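Local coordinates for protein ubiquitin-like-specific protease 2 (Saccharomyces cerevisiae, PDB 5LNB) that acts as a thiol protease of the C48 family that removes SUMO from modified proteins, here represented by its catalytic domain, at residues I192-K196 against T197-M201. Numbering follows the deposited sequence.
Sequences IQLDK and TQIKM
Two successive backbone hydrogen bonds, each reaching three residues back, wind residues 196-198 into a single 3-10 turn, the second already involving Ile199, first residue of strand 199-203. Gln198 N donates to Asp195 O at 2.8 Å and, one residue on, Ile199 N donates to Lys196 O at 2.9 Å. Both donors stand well above the carbonyl plane they address, the first 53° out of it, and not on a lone pair.

Apolar contact closes the inner face. Leu194 and Ile199 meet nearly at right angles, Leu194 CD2 lying 3.7 Å from Ile199 CD1; branched hydrocarbon suits both places because both are buried. In Leu194, chi1 (-177°) sets the branch point beside the carbonyl carbon and chi2 (60°) divides the methyls, CD2 to Ile199 and CD1 to Gln198, where CD1 lies 3.6 Å from Gln198 OE1, a van der Waals touch.

Among the polar side chains, Asp195 and Thr197 lie side by side and point the same way, Asp195 CG 3.7 Å from Thr197 OG1, with the carboxylate oxygens too far for a hydrogen bond; small polar side chains fit there because both residues are exposed. Gln198 runs extended beyond CG, long enough for its NE2 to bond Pro157 O while its amide carbon brushes Leu194; an alanine here would probably leave that carbonyl without its amide partner and uncover the leucine methyl. Lys196, fully extended, spans to Glu180 and Asp176 in salt bridges that pin the turn to helix 172-190.

Leu194 packs on Ala186 and Ile199 on Ile183 of that same helix, while Gln198 and Lys200 pair through their backbones with strand 159-164. The turn ends the return limb of a beta-alpha-beta crossover, from strand 159-164 through helix 172-190 to the parallel strand 199-203, outermost in the mixed sheet within this chain.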
loop_
_atom_site.group_PDB
_atom_site.type_symbol
_atom_site.label_atom_id
_atom_site.label_comp_id
_atom_site.label_asym_id
_atom_site.label_seq_id
_atom_site.Cartn_x
_atom_site.Cartn_y
_atom_site.Cartn_z
ATOM N N ILE A 192 -22.284 -12.830 -7.917
ATOM C CA ILE A 192 -22.770 -12.607 -6.562
ATOM C C ILE A 192 -23.387 -11.218 -6.493
ATOM O O ILE A 192 -22.795 -10.239 -6.964
ATOM C CB ILE A 192 -21.632 -12.756 -5.536
ATOM C CG1 ILE A 192 -21.422 -14.231 -5.177
ATOM C CG2 ILE A 192 -21.894 -11.911 -4.303
ATOM C CD1 ILE A 192 -20.191 -14.457 -4.296
ATOM N N GLN A 193 -24.576 -11.131 -5.914
ATOM C CA GLN A 193 -25.216 -9.852 -5.636
ATOM C C GLN A 193 -24.746 -9.383 -4.262
ATOM O O GLN A 193 -25.103 -9.970 -3.236
ATOM C CB GLN A 193 -26.735 -9.980 -5.714
ATOM C CG GLN A 193 -27.266 -10.089 -7.134
ATOM C CD GLN A 193 -28.767 -10.313 -7.172
ATOM O OE1 GLN A 193 -29.250 -11.408 -6.878
ATOM N NE2 GLN A 193 -29.514 -9.273 -7.528
ATOM N N LEU A 194 -23.922 -8.348 -4.243
ATOM C CA LEU A 194 -23.300 -7.869 -3.021
ATOM C C LEU A 194 -23.963 -6.567 -2.599
ATOM O O LEU A 194 -24.028 -5.613 -3.385
ATOM C CB LEU A 194 -21.798 -7.668 -3.217
ATOM C CG LEU A 194 -21.061 -7.238 -1.953
ATOM C CD1 LEU A 194 -21.249 -8.302 -0.871
ATOM C CD2 LEU A 194 -19.591 -7.015 -2.260
ATOM N N ASP A 195 -24.455 -6.531 -1.366
ATOM C CA ASP A 195 -25.160 -5.361 -0.863
ATOM C C ASP A 195 -24.165 -4.323 -0.349
ATOM O O ASP A 195 -23.280 -4.638 0.453
ATOM C CB ASP A 195 -26.131 -5.764 0.245
ATOM C CG ASP A 195 -27.357 -4.884 0.287
ATOM O OD1 ASP A 195 -27.300 -3.783 -0.300
ATOM O OD2 ASP A 195 -28.374 -5.287 0.899
ATOM N N LYS A 196 -24.310 -3.083 -0.823
ATOM C CA LYS A 196 -23.435 -2.005 -0.377
ATOM C C LYS A 196 -23.427 -1.874 1.145
ATOM O O LYS A 196 -22.392 -1.551 1.738
ATOM C CB LYS A 196 -23.866 -0.692 -1.029
ATOM C CG LYS A 196 -22.859 0.451 -0.926
ATOM C CD LYS A 196 -23.206 1.520 -1.953
ATOM C CE LYS A 196 -22.314 2.731 -1.843
ATOM N NZ LYS A 196 -22.570 3.699 -2.955
ATOM N N THR A 197 -24.567 -2.114 1.800
ATOM C CA THR A 197 -24.582 -1.979 3.256
ATOM C C THR A 197 -23.768 -3.063 3.950
ATOM O O THR A 197 -23.520 -2.948 5.156
ATOM C CB THR A 197 -26.015 -1.988 3.798
ATOM O OG1 THR A 197 -26.613 -3.264 3.556
ATOM C CG2 THR A 197 -26.840 -0.917 3.122
ATOM N N GLN A 198 -23.352 -4.100 3.225
ATOM C CA GLN A 198 -22.412 -5.091 3.735
ATOM C C GLN A 198 -20.973 -4.595 3.726
ATOM O O GLN A 198 -20.097 -5.271 4.275
ATOM C CB GLN A 198 -22.492 -6.368 2.898
ATOM C CG GLN A 198 -23.304 -7.498 3.481
ATOM C CD GLN A 198 -23.217 -8.751 2.608
ATOM O OE1 GLN A 198 -23.865 -8.841 1.560
ATOM N NE2 GLN A 198 -22.392 -9.707 3.026
ATOM N N ILE A 199 -20.710 -3.443 3.117
ATOM C CA ILE A 199 -19.360 -2.922 2.939
ATOM C C ILE A 199 -19.214 -1.678 3.806
ATOM O O ILE A 199 -19.955 -0.699 3.635
ATOM C CB ILE A 199 -19.072 -2.617 1.461
ATOM C CG1 ILE A 199 -19.485 -3.813 0.591
ATOM C CG2 ILE A 199 -17.602 -2.265 1.249
ATOM C CD1 ILE A 199 -19.299 -3.576 -0.861
ATOM N N LYS A 200 -18.260 -1.715 4.731
ATOM C CA LYS A 200 -18.092 -0.670 5.729
ATOM C C LYS A 200 -16.688 -0.098 5.630
ATOM O O LYS A 200 -15.701 -0.840 5.704
ATOM C CB LYS A 200 -18.357 -1.208 7.136
ATOM C CG LYS A 200 -19.801 -1.638 7.357
ATOM C CD LYS A 200 -20.777 -0.510 7.005
ATOM C CE LYS A 200 -22.238 -0.943 7.135
ATOM N NZ LYS A 200 -23.146 0.030 6.463
ATOM N N MET A 201 -16.603 1.216 5.445
ATOM C CA MET A 201 -15.340 1.907 5.636
ATOM C C MET A 201 -15.090 2.056 7.131
ATOM O O MET A 201 -15.974 2.504 7.869
ATOM C CB MET A 201 -15.352 3.276 4.958
ATOM C CG MET A 201 -14.039 4.024 5.184
ATOM S SD MET A 201 -14.068 5.790 4.824
ATOM C CE MET A 201 -15.206 6.401 6.073
#